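Uncharacterized protein (Deinococcus radiodurans, PDB 2A1V) is of unknown function but belongs to the YjbR (DUF419) family, whose relatives in the same clan include the N-terminal domain of TfoX. Local coordinates at residues L20-L24 with F36-L41; S60-D64 with S111-V115; H75-I79 with V93-V99. Where two conformers were deposited one is given. Residues are numbered along the deposited sequence.

Interaction 1: L20-L24 with F36-L41; sequences LPHSL and FKVGYL
The backbone of 20-24 approaches through a type II beta turn, Leu-20 to Ser-23, with Pro-21 at phi/psi -61/136 and His-22 at 58/37. The bond closing the turn, Ser-23 N to Leu-20 O at 3.4 Å, is weak. From Ser-23 the chain is extended and runs antiparallel to 36-38. Ser-23 faces Val-38 as a non-hydrogen-bonded pair, CA to CA 4.5 Å. Leu-24 faces Lys-37 as a hydrogen-bonded pair, CA to CA 5.3 Å.

Three backbone hydrogen bonds set this register. Leu-24 N gives to Lys-37 O at 2.9 Å, and Lys-37 N returns to Leu-24 O at 2.9 Å. Gly-39 N gives to His-22 O at 3.1 Å, so the ladder reaches back to the turn. CA-H...O contacts fill in between: Val-38 CA to His-22 O and Ser-23 CA to Lys-37 O, both 3.3 Å. This is the pairing of a beta hairpin, 23-26 with 33-38.

At Gly-39 the chain turns a corner. Its phi/psi of 138/-155 would jam a CB against the preceding carbonyl. Beyond the corner Leu-41 swings back, and its CD2 packs on Leu-24 CD2 at 3.6 Å. Leu-24 and Lys-37, both m at chi1, share one face of the sheet. Ser-23 and Val-38 share the other.

Strand 23-26 is an outermost strand of the antiparallel sheet. On its inner side, strand 33-38 is followed by 43-51, where Tyr-47 OH bonds Ser-23 OG. Helix 101-119 covers the Val-38 face, and Tyr-112 OH bonds Pro-21 O.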
ATOM      1  N   LEU A  20      -9.967  -1.004  -5.249  1.00 20.84           N
ATOM      2  CA  LEU A  20     -10.198  -0.786  -3.823  1.00 19.99           C
ATOM      3  C   LEU A  20     -11.162   0.380  -3.690  1.00 19.14           C
ATOM      4  O   LEU A  20     -10.972   1.428  -4.311  1.00 18.14           O
ATOM      5  CB  LEU A  20      -8.901  -0.498  -3.107  1.00 19.34           C
ATOM      6  CG  LEU A  20      -7.816  -1.521  -3.372  1.00 19.98           C
ATOM      7  CD1 LEU A  20      -6.453  -1.135  -2.765  1.00 16.73           C
ATOM      8  CD2 LEU A  20      -8.305  -2.884  -2.893  1.00 21.80           C
ATOM      9  N   PRO A  21     -12.252   0.166  -2.931  1.00 19.22           N
ATOM     10  CA  PRO A  21     -13.277   1.170  -2.772  1.00 18.64           C
ATOM     11  C   PRO A  21     -12.776   2.459  -2.147  1.00 18.26           C
ATOM     12  O   PRO A  21     -12.049   2.437  -1.145  1.00 17.76           O
ATOM     13  CB  PRO A  21     -14.314   0.482  -1.845  1.00 17.57           C
ATOM     14  CG  PRO A  21     -14.089  -0.984  -2.077  1.00 18.23           C
ATOM     15  CD  PRO A  21     -12.608  -1.081  -2.201  1.00 19.17           C
ATOM     16  N   HIS A  22     -13.224   3.550  -2.755  1.00 17.27           N
ATOM     17  CA  HIS A  22     -12.897   4.926  -2.368  1.00 18.42           C
ATOM     18  C   HIS A  22     -11.397   5.279  -2.354  1.00 19.30           C
ATOM     19  O   HIS A  22     -10.930   6.082  -1.504  1.00 18.53           O
ATOM     20  CB  HIS A  22     -13.541   5.256  -1.051  1.00 19.10           C
ATOM     21  CG  HIS A  22     -15.000   4.992  -1.020  1.00 20.30           C
ATOM     22  ND1 HIS A  22     -15.919   5.835  -1.616  1.00 21.50           N
ATOM     23  CD2 HIS A  22     -15.706   3.960  -0.490  1.00 20.93           C
ATOM     24  CE1 HIS A  22     -17.133   5.349  -1.419  1.00 21.61           C
ATOM     25  NE2 HIS A  22     -17.032   4.216  -0.736  1.00 19.88           N
ATOM     26  N   SER A  23     -10.658   4.707  -3.325  1.00 18.91           N
ATOM     27  CA  SER A  23      -9.260   4.986  -3.431  1.00 19.55           C
ATOM     28  C   SER A  23      -9.122   6.122  -4.443  1.00 19.43           C
ATOM     29  O   SER A  23      -9.948   6.266  -5.350  1.00 17.52           O
ATOM     30  CB  SER A  23      -8.440   3.772  -3.838  1.00 19.31           C
ATOM     31  OG  SER A  23      -7.087   4.160  -4.086  1.00 20.24           O
ATOM     32  N   LEU A  24      -8.090   6.928  -4.238  1.00 19.33           N
ATOM     33  CA  LEU A  24      -7.861   8.176  -5.005  1.00 20.65           C
ATOM     34  C   LEU A  24      -6.344   8.403  -5.145  1.00 20.42           C
ATOM     35  O   LEU A  24      -5.584   8.230  -4.176  1.00 19.38           O
ATOM     36  CB  LEU A  24      -8.414   9.353  -4.188  1.00 23.10           C
ATOM     37  CG  LEU A  24      -9.864   9.326  -3.633  1.00 26.37           C
ATOM     38  CD1 LEU A  24      -9.986   9.959  -2.203  1.00 27.33           C
ATOM     39  CD2 LEU A  24     -10.804  10.026  -4.627  1.00 30.10           C
ATOM     40  N   PHE A  36      -1.607   7.141  -2.912  1.00 16.29           N
ATOM     41  CA  PHE A  36      -2.924   6.513  -2.883  1.00 16.15           C
ATOM     42  C   PHE A  36      -3.523   6.742  -1.516  1.00 15.65           C
ATOM     43  O   PHE A  36      -2.910   6.431  -0.479  1.00 15.39           O
ATOM     44  CB  PHE A  36      -2.857   5.016  -3.190  1.00 16.07           C
ATOM     45  CG  PHE A  36      -2.223   4.700  -4.501  1.00 18.06           C
ATOM     46  CD1 PHE A  36      -0.847   4.524  -4.599  1.00 16.57           C
ATOM     47  CD2 PHE A  36      -3.012   4.548  -5.641  1.00 17.68           C
ATOM     48  CE1 PHE A  36      -0.239   4.227  -5.821  1.00 16.77           C
ATOM     49  CE2 PHE A  36      -2.434   4.215  -6.864  1.00 18.10           C
ATOM     50  CZ  PHE A  36      -1.048   4.062  -6.964  1.00 18.62           C
ATOM     51  N   LYS A  37      -4.725   7.309  -1.522  0.50 15.64           N
ATOM     52  CA  LYS A  37      -5.442   7.648  -0.303  0.50 14.90           C
ATOM     53  C   LYS A  37      -6.821   6.997  -0.377  0.50 14.92           C
ATOM     54  O   LYS A  37      -7.345   6.739  -1.471  0.50 14.63           O
ATOM     55  CB  LYS A  37      -5.534   9.171  -0.146  0.50 14.85           C
ATOM     56  CG  LYS A  37      -4.189   9.875   0.139  0.50 12.96           C
ATOM     57  CD  LYS A  37      -4.313  11.413   0.228  0.50 12.72           C
ATOM     58  CE  LYS A  37      -3.093  12.091   0.875  0.50 12.60           C
ATOM     59  NZ  LYS A  37      -3.114  13.615   0.918  0.50  5.89           N
ATOM     60  N   VAL A  38      -7.379   6.693   0.788  1.00 14.86           N
ATOM     61  CA  VAL A  38      -8.710   6.136   0.897  1.00 15.73           C
ATOM     62  C   VAL A  38      -9.577   7.030   1.788  1.00 15.67           C
ATOM     63  O   VAL A  38      -9.128   7.556   2.827  1.00 16.10           O
ATOM     64  CB  VAL A  38      -8.664   4.666   1.442  1.00 15.94           C
ATOM     65  CG1 VAL A  38      -7.941   4.584   2.775  1.00 14.72           C
ATOM     66  CG2 VAL A  38     -10.033   4.074   1.601  1.00 14.68           C
ATOM     67  N   GLY A  39     -10.819   7.200   1.363  1.00 17.03           N
ATOM     68  CA  GLY A  39     -11.839   7.825   2.192  1.00 18.85           C
ATOM     69  C   GLY A  39     -12.731   8.800   1.483  1.00 20.19           C
ATOM     70  O   GLY A  39     -12.950   8.678   0.304  1.00 20.95           O
ATOM     71  N   TYR A  40     -13.297   9.744   2.228  1.00 21.84           N
ATOM     72  CA  TYR A  40     -14.163  10.770   1.620  1.00 21.72           C
ATOM     73  C   TYR A  40     -13.257  11.749   0.876  1.00 22.58           C
ATOM     74  O   TYR A  40     -12.044  11.875   1.130  1.00 23.24           O
ATOM     75  CB  TYR A  40     -15.012  11.539   2.677  1.00 21.78           C
ATOM     76  CG  TYR A  40     -15.806  10.686   3.694  1.00 22.93           C
ATOM     77  CD1 TYR A  40     -15.161  10.116   4.834  1.00 22.75           C
ATOM     78  CD2 TYR A  40     -17.191  10.478   3.542  1.00 21.39           C
ATOM     79  CE1 TYR A  40     -15.877   9.375   5.807  1.00 20.84           C
ATOM     80  CE2 TYR A  40     -17.921   9.727   4.482  1.00 21.41           C
ATOM     81  CZ  TYR A  40     -17.273   9.158   5.625  1.00 22.81           C
ATOM     82  OH  TYR A  40     -17.986   8.393   6.564  1.00 16.10           O
ATOM     83  N   LEU A  41     -13.851  12.456  -0.047  1.00 24.00           N
ATOM     84  CA  LEU A  41     -13.154  13.538  -0.694  1.00 25.07           C
ATOM     85  C   LEU A  41     -12.732  14.584   0.325  1.00 24.04           C
ATOM     86  O   LEU A  41     -11.676  15.167   0.167  1.00 24.88           O
ATOM     87  CB  LEU A  41     -13.984  14.100  -1.880  1.00 26.34           C
ATOM     88  CG  LEU A  41     -13.868  13.313  -3.197  1.00 30.04           C
ATOM     89  CD1 LEU A  41     -14.574  14.114  -4.342  1.00 33.05           C
ATOM     90  CD2 LEU A  41     -12.389  13.037  -3.603  1.00 32.77           C
TER

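Interaction 2: S60-D64 with S111-V115; sequences SLKVD and SYLLV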
ATOM      1  N   SER A  60       6.198   2.336  -0.686  1.00 15.43           N
ATOM      2  CA  SER A  60       5.970   2.527   0.738  1.00 15.96           C
ATOM      3  C   SER A  60       4.525   2.168   1.098  1.00 15.23           C
ATOM      4  O   SER A  60       3.601   2.606   0.450  1.00 14.53           O
ATOM      5  CB  SER A  60       6.298   3.968   1.161  1.00 15.21           C
ATOM      6  OG  SER A  60       7.709   4.236   1.103  1.00 16.21           O
ATOM      7  N   LEU A  61       4.385   1.427   2.180  1.00 15.69           N
ATOM      8  CA  LEU A  61       3.103   0.929   2.613  0.60 16.85           C
ATOM      9  C   LEU A  61       3.088   0.697   4.130  1.00 16.98           C
ATOM     10  O   LEU A  61       4.129   0.660   4.768  1.00 17.18           O
ATOM     11  CB  LEU A  61       2.729  -0.356   1.829  0.60 16.45           C
ATOM     12  CG  LEU A  61       3.667  -1.572   1.816  0.60 15.80           C
ATOM     13  CD1 LEU A  61       3.560  -2.391   3.072  0.60 15.31           C
ATOM     14  CD2 LEU A  61       3.381  -2.464   0.604  0.60 16.55           C
ATOM     15  N   LYS A  62       1.880   0.569   4.684  1.00 17.31           N
ATOM     16  CA  LYS A  62       1.677   0.417   6.127  1.00 18.40           C
ATOM     17  C   LYS A  62       1.546  -1.029   6.470  1.00 18.18           C
ATOM     18  O   LYS A  62       0.906  -1.806   5.724  1.00 17.09           O
ATOM     19  CB  LYS A  62       0.411   1.140   6.634  1.00 18.94           C
ATOM     20  CG  LYS A  62       0.337   2.606   6.277  1.00 21.80           C
ATOM     21  CD  LYS A  62      -0.438   3.468   7.305  1.00 20.64           C
ATOM     22  CE  LYS A  62       0.219   3.619   8.656  1.00 21.00           C
ATOM     23  NZ  LYS A  62      -0.498   4.660   9.464  1.00 19.75           N
ATOM     24  N   VAL A  63       2.118  -1.377   7.616  1.00 18.68           N
ATOM     25  CA  VAL A  63       2.192  -2.772   8.090  0.50 19.48           C
ATOM     26  C   VAL A  63       2.065  -2.792   9.591  1.00 20.18           C
ATOM     27  O   VAL A  63       2.454  -1.850  10.240  1.00 20.57           O
ATOM     28  CB  VAL A  63       3.556  -3.474   7.767  0.50 19.09           C
ATOM     29  CG1 VAL A  63       3.733  -3.740   6.298  0.50 16.97           C
ATOM     30  CG2 VAL A  63       4.731  -2.668   8.313  0.50 18.39           C
ATOM     31  N   ASP A  64       1.507  -3.861  10.146  1.00 22.12           N
ATOM     32  CA  ASP A  64       1.518  -4.053  11.594  1.00 23.90           C
ATOM     33  C   ASP A  64       3.010  -4.088  12.052  1.00 25.13           C
ATOM     34  O   ASP A  64       3.798  -4.687  11.391  1.00 23.31           O
ATOM     35  CB  ASP A  64       0.810  -5.365  11.898  1.00 25.20           C
ATOM     36  CG  ASP A  64       1.131  -5.888  13.264  1.00 28.66           C
ATOM     37  OD1 ASP A  64       0.607  -5.350  14.254  1.00 35.12           O
ATOM     38  OD2 ASP A  64       1.898  -6.860  13.340  1.00 36.56           O
ATOM     39  N   SER A 111      -2.251  -2.870   3.552  1.00 15.98           N
ATOM     40  CA  SER A 111      -1.980  -1.494   3.979  1.00 15.82           C
ATOM     41  C   SER A 111      -3.296  -0.670   3.899  1.00 16.07           C
ATOM     42  O   SER A 111      -3.681  -0.017   4.846  1.00 15.19           O
ATOM     43  CB  SER A 111      -0.877  -0.867   3.100  1.00 15.75           C
ATOM     44  OG  SER A 111      -0.630   0.482   3.463  1.00 14.95           O
ATOM     45  N   TYR A 112      -3.982  -0.785   2.761  1.00 15.73           N
ATOM     46  CA  TYR A 112      -5.356  -0.271   2.562  1.00 16.46           C
ATOM     47  C   TYR A 112      -6.301  -0.677   3.693  1.00 16.36           C
ATOM     48  O   TYR A 112      -6.967   0.178   4.266  1.00 16.57           O
ATOM     49  CB  TYR A 112      -5.924  -0.738   1.196  1.00 16.24           C
ATOM     50  CG  TYR A 112      -7.391  -0.435   0.952  1.00 14.83           C
ATOM     51  CD1 TYR A 112      -8.361  -1.291   1.407  1.00 17.37           C
ATOM     52  CD2 TYR A 112      -7.793   0.749   0.319  1.00 16.23           C
ATOM     53  CE1 TYR A 112      -9.697  -0.996   1.256  1.00 17.05           C
ATOM     54  CE2 TYR A 112      -9.118   1.049   0.118  1.00 16.25           C
ATOM     55  CZ  TYR A 112     -10.078   0.165   0.589  1.00 17.04           C
ATOM     56  OH  TYR A 112     -11.407   0.418   0.410  1.00 14.15           O
ATOM     57  N   LEU A 113      -6.386  -1.973   3.989  1.00 17.14           N
ATOM     58  CA  LEU A 113      -7.287  -2.457   5.075  1.00 17.62           C
ATOM     59  C   LEU A 113      -6.954  -1.882   6.441  1.00 17.65           C
ATOM     60  O   LEU A 113      -7.850  -1.463   7.212  1.00 17.09           O
ATOM     61  CB  LEU A 113      -7.301  -3.967   5.157  1.00 17.48           C
ATOM     62  CG  LEU A 113      -8.147  -4.597   4.056  1.00 24.08           C
ATOM     63  CD1 LEU A 113      -7.809  -6.141   3.933  1.00 28.22           C
ATOM     64  CD2 LEU A 113      -9.643  -4.367   4.318  1.00 22.96           C
ATOM     65  N   LEU A 114      -5.664  -1.849   6.729  1.00 17.79           N
ATOM     66  CA  LEU A 114      -5.199  -1.344   8.011  1.00 18.38           C
ATOM     67  C   LEU A 114      -5.616   0.099   8.132  1.00 17.51           C
ATOM     68  O   LEU A 114      -6.103   0.547   9.163  1.00 16.24           O
ATOM     69  CB  LEU A 114      -3.680  -1.508   8.074  1.00 18.83           C
ATOM     70  CG  LEU A 114      -2.770  -1.042   9.178  1.00 22.32           C
ATOM     71  CD1 LEU A 114      -1.436  -1.882   9.087  1.00 24.60           C
ATOM     72  CD2 LEU A 114      -2.493   0.438   9.052  1.00 26.72           C
ATOM     73  N   VAL A 115      -5.399   0.861   7.076  1.00 16.70           N
ATOM     74  CA  VAL A 115      -5.791   2.255   7.097  1.00 18.65           C
ATOM     75  C   VAL A 115      -7.300   2.463   7.302  1.00 17.98           C
ATOM     76  O   VAL A 115      -7.696   3.304   8.081  1.00 17.17           O
ATOM     77  CB  VAL A 115      -5.239   3.057   5.893  1.00 18.14           C
ATOM     78  CG1 VAL A 115      -5.817   4.443   5.876  1.00 19.70           C
ATOM     79  CG2 VAL A 115      -3.710   3.112   5.933  1.00 20.14           C
TER
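Lys-62 lays the aliphatic part of its side chain over the helix. Its CB meets Leu-114 CD2 at 3.8 Å, and its CD meets Val-115 CG2 at 3.6 Å. The CA-to-CB bond points at the helix, but the chain then leads away, carrying NZ outward. The m rotamer at chi1 starts this path across the two apolar residues.

Ser-111, one turn before Val-115 in the helix, makes the polar contact. Lys-62 N gives a hydrogen bond to Ser-111 OG at 2.8 Å, with an angle of 163° at the hydrogen. The t rotamer of Ser-111 directs OG to the strand. The same OG is also hydrogen-bonded to Tyr-47 O, on the adjacent strand 43-51. One helix hydroxyl therefore meets the backbone of two neighbouring strands. Ser-111 CA also makes a CA-H...O contact with Lys-62 O at 3.4 Å, and the CA atoms of Lys-62 and Ser-111 are just 4.7 Å apart.

This is a helix packed on one face of an antiparallel sheet, as in an alpha+beta fold. Strand 60-62 and helix segment 111-115 approach to 7.8 Å between axes and cross at 45°. A small residue at the crossing lets the two backbones come this close.

Past the strand end, Leu-114 covers the exit of the chain. Its CD1 lies 3.7 Å from Val-63 C and 3.7 Å from Asp-64 N. Val-63 turns away from the helix, against Val-91 of strand 90-94. Asp-64 then N-caps helix 65-74, with OD2 accepting from Arg-67 N.

Interaction 3: H75-I79 with V93-V99; sequences HPQSI and VTLDGTV
A helix-to-strand connection is tied here to the turn that follows strand 90-94, at the edge of the sheet. His-75 ends the helical backbone at phi/psi -144/60. Its O accepts from Ser-78 N at 3.0 Å and Ile-79 N at 2.9 Å.

Ile-79 pairs with Val-93, antiparallel and non-hydrogen-bonded, CA to CA 4.6 Å. Thr-94 N gives to Ser-78 O at 2.9 Å. Water 3 joins Ser-78 O (3.1 Å) to Thr-94 OG1 (2.8 Å).

Asp-96 and Thr-98 form an Asx turn, with Thr-98 N to Asp-96 OD1 at 3.2 Å. Thr-98 OG1 also gives to Asp-96 OD1, at a very short 2.3 Å. Ser-78 OG, rotamer m, lies only 2.5 Å from Thr-98 OG1, also very short. Water 2 links Ser-78 OG to Asp-96 OD2, at 2.8 Å from each.

The apolar side gathers on Val-99, rotamer t. Its CG2 sits over a face of the His-75 ring, 4.2 Å from the centroid, and 3.8 Å from Ser-78 CB. Ile-79 CG1 lies 4.1 Å from Val-93 CG1.

Strand 79-81 is outermost, beside 90-94. Leu-104 of helix 101-119 touches Val-93 and Val-99, while Leu-71 of helix 65-74 touches Ile-79.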
ATOM      1  N   HIS A  75      13.680 -10.082   4.263  1.00 30.54           N
ATOM      2  CA  HIS A  75      14.073  -9.477   2.966  1.00 29.42           C
ATOM      3  C   HIS A  75      14.884  -8.212   3.194  1.00 28.72           C
ATOM      4  O   HIS A  75      14.487  -7.148   2.735  1.00 27.21           O
ATOM      5  CB  HIS A  75      12.830  -9.083   2.157  1.00 29.71           C
ATOM      6  CG  HIS A  75      11.865 -10.202   1.925  1.00 28.86           C
ATOM      7  ND1 HIS A  75      12.018 -11.115   0.910  1.00 31.18           N
ATOM      8  CD2 HIS A  75      10.712 -10.534   2.561  1.00 30.33           C
ATOM      9  CE1 HIS A  75      11.010 -11.974   0.940  1.00 32.16           C
ATOM     10  NE2 HIS A  75      10.209 -11.645   1.939  1.00 28.90           N
ATOM     11  N   PRO A  76      16.045  -8.324   3.888  1.00 28.43           N
ATOM     12  CA  PRO A  76      16.796  -7.141   4.393  1.00 27.25           C
ATOM     13  C   PRO A  76      17.378  -6.268   3.287  1.00 26.38           C
ATOM     14  O   PRO A  76      17.566  -5.052   3.465  1.00 23.92           O
ATOM     15  CB  PRO A  76      17.924  -7.759   5.214  1.00 27.25           C
ATOM     16  CG  PRO A  76      18.035  -9.195   4.702  1.00 28.80           C
ATOM     17  CD  PRO A  76      16.709  -9.607   4.200  1.00 28.57           C
ATOM     18  N   GLN A  77      17.656  -6.871   2.141  1.00 25.67           N
ATOM     19  CA  GLN A  77      18.164  -6.104   1.026  1.00 25.90           C
ATOM     20  C   GLN A  77      17.052  -5.356   0.259  1.00 25.33           C
ATOM     21  O   GLN A  77      17.379  -4.499  -0.512  1.00 25.74           O
ATOM     22  CB  GLN A  77      18.967  -6.994   0.058  1.00 26.34           C
ATOM     23  CG  GLN A  77      20.408  -7.156   0.490  1.00 27.96           C
ATOM     24  CD  GLN A  77      20.535  -7.993   1.741  1.00 26.61           C
ATOM     25  OE1 GLN A  77      20.209  -9.171   1.732  1.00 28.06           O
ATOM     26  NE2 GLN A  77      20.949  -7.371   2.833  1.00 27.60           N
ATOM     27  N   SER A  78      15.774  -5.697   0.481  1.00 24.94           N
ATOM     28  CA  SER A  78      14.623  -5.230  -0.333  1.00 24.26           C
ATOM     29  C   SER A  78      13.508  -4.493   0.432  1.00 23.71           C
ATOM     30  O   SER A  78      12.643  -3.796  -0.183  1.00 22.83           O
ATOM     31  CB  SER A  78      14.000  -6.399  -1.072  1.00 24.15           C
ATOM     32  OG  SER A  78      14.866  -6.885  -2.072  1.00 24.02           O
ATOM     33  N   ILE A  79      13.521  -4.616   1.756  1.00 23.03           N
ATOM     34  CA  ILE A  79      12.524  -3.957   2.596  1.00 22.58           C
ATOM     35  C   ILE A  79      13.207  -3.191   3.692  1.00 22.66           C
ATOM     36  O   ILE A  79      13.901  -3.787   4.471  1.00 24.47           O
ATOM     37  CB  ILE A  79      11.555  -4.946   3.196  1.00 22.50           C
ATOM     38  CG1 ILE A  79      10.904  -5.774   2.061  1.00 21.95           C
ATOM     39  CG2 ILE A  79      10.464  -4.174   4.075  1.00 23.51           C
ATOM     40  CD1 ILE A  79       9.791  -6.630   2.517  1.00 20.90           C
ATOM     41  N   VAL A  93       9.463  -0.977   0.098  1.00 18.71           N
ATOM     42  CA  VAL A  93       9.826  -2.178  -0.645  1.00 19.43           C
ATOM     43  C   VAL A  93      10.300  -1.816  -2.041  1.00 19.66           C
ATOM     44  O   VAL A  93       9.579  -1.098  -2.799  1.00 18.18           O
ATOM     45  CB  VAL A  93       8.626  -3.130  -0.828  1.00 19.19           C
ATOM     46  CG1 VAL A  93       9.086  -4.431  -1.388  1.00 21.84           C
ATOM     47  CG2 VAL A  93       7.958  -3.358   0.481  1.00 23.15           C
ATOM     48  N   THR A  94      11.494  -2.317  -2.388  1.00 19.41           N
ATOM     49  CA  THR A  94      12.008  -2.138  -3.743  1.00 19.99           C
ATOM     50  C   THR A  94      11.294  -3.085  -4.699  1.00 19.97           C
ATOM     51  O   THR A  94      11.293  -4.302  -4.492  1.00 21.88           O
ATOM     52  CB  THR A  94      13.542  -2.369  -3.761  1.00 19.62           C
ATOM     53  OG1 THR A  94      14.129  -1.652  -2.672  1.00 22.60           O
ATOM     54  CG2 THR A  94      14.177  -1.888  -5.077  1.00 19.08           C
ATOM     55  N   LEU A  95      10.655  -2.548  -5.729  1.00 20.55           N
ATOM     56  CA  LEU A  95       9.940  -3.384  -6.700  1.00 20.66           C
ATOM     57  C   LEU A  95      10.841  -3.836  -7.874  1.00 21.06           C
ATOM     58  O   LEU A  95      10.687  -3.432  -9.053  1.00 21.64           O
ATOM     59  CB  LEU A  95       8.714  -2.643  -7.216  1.00 20.79           C
ATOM     60  CG  LEU A  95       7.716  -2.130  -6.176  1.00 18.60           C
ATOM     61  CD1 LEU A  95       6.557  -1.530  -6.956  1.00 17.29           C
ATOM     62  CD2 LEU A  95       7.245  -3.208  -5.212  1.00 15.27           C
ATOM     63  N   ASP A  96      11.783  -4.695  -7.532  1.00 21.75           N
ATOM     64  CA  ASP A  96      12.765  -5.221  -8.493  1.00 21.77           C
ATOM     65  C   ASP A  96      12.627  -6.704  -8.694  1.00 22.10           C
ATOM     66  O   ASP A  96      13.507  -7.305  -9.292  1.00 23.94           O
ATOM     67  CB  ASP A  96      14.185  -4.895  -8.038  1.00 21.58           C
ATOM     68  CG  ASP A  96      14.514  -5.421  -6.680  1.00 21.52           C
ATOM     69  OD1 ASP A  96      13.664  -6.093  -6.036  1.00 19.79           O
ATOM     70  OD2 ASP A  96      15.647  -5.150  -6.232  1.00 22.37           O
ATOM     71  N   GLY A  97      11.560  -7.312  -8.191  1.00 21.55           N
ATOM     72  CA  GLY A  97      11.361  -8.725  -8.408  1.00 22.28           C
ATOM     73  C   GLY A  97      11.942  -9.632  -7.340  1.00 23.29           C
ATOM     74  O   GLY A  97      11.767 -10.849  -7.408  1.00 23.71           O
ATOM     75  N   THR A  98      12.562  -9.035  -6.311  1.00 23.47           N
ATOM     76  CA  THR A  98      13.215  -9.765  -5.257  1.00 22.56           C
ATOM     77  C   THR A  98      12.259 -10.167  -4.160  1.00 23.35           C
ATOM     78  O   THR A  98      12.571 -11.039  -3.373  1.00 22.51           O
ATOM     79  CB  THR A  98      14.400  -8.945  -4.651  1.00 22.33           C
ATOM     80  OG1 THR A  98      13.986  -7.608  -4.274  1.00 21.61           O
ATOM     81  CG2 THR A  98      15.495  -8.839  -5.643  1.00 22.64           C
ATOM     82  N   VAL A  99      11.099  -9.516  -4.079  1.00 23.80           N
ATOM     83  CA  VAL A  99      10.049  -9.945  -3.152  1.00 23.70           C
ATOM     84  C   VAL A  99       8.898 -10.502  -4.014  1.00 24.00           C
ATOM     85  O   VAL A  99       8.501  -9.868  -4.993  1.00 23.25           O
ATOM     86  CB  VAL A  99       9.584  -8.739  -2.265  1.00 24.12           C
ATOM     87  CG1 VAL A  99       8.367  -9.068  -1.442  1.00 24.50           C
ATOM     88  CG2 VAL A  99      10.722  -8.271  -1.374  1.00 24.75           C
TER
HETATM   89  O   HOH W   1      16.632  -2.494  -2.934  1.00 25.42           O
HETATM   90  O   HOH W   2      16.549  -5.222  -3.627  1.00 28.41           O
HETATM   91  O   HOH W   3      13.520  -0.827  -0.107  1.00 16.88           O

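All three contacts reach the same antiparallel sheet. Interactions 1 and 3 involve its two outermost strands, on opposite sides of the chain's centre, with their own centres about 26 Å apart. Interaction 2 involves an inner strand. Its centre is about 13 Å from that of interaction 1 and about 17 Å from that of interaction 3. Interactions 1 and 2 touch directly: Tyr-112 OH is 2.6 Å from Pro-21 O, a probable hydrogen bond, and Val-38 CG1 is 3.8 Å from Val-115 CG1. Interactions 2 and 3 do not touch, but strands 58-62 and 90-94 are neighbours. Helix 101-119 supplies one side of interaction 2 and also packs on residues of interactions 1 and 3.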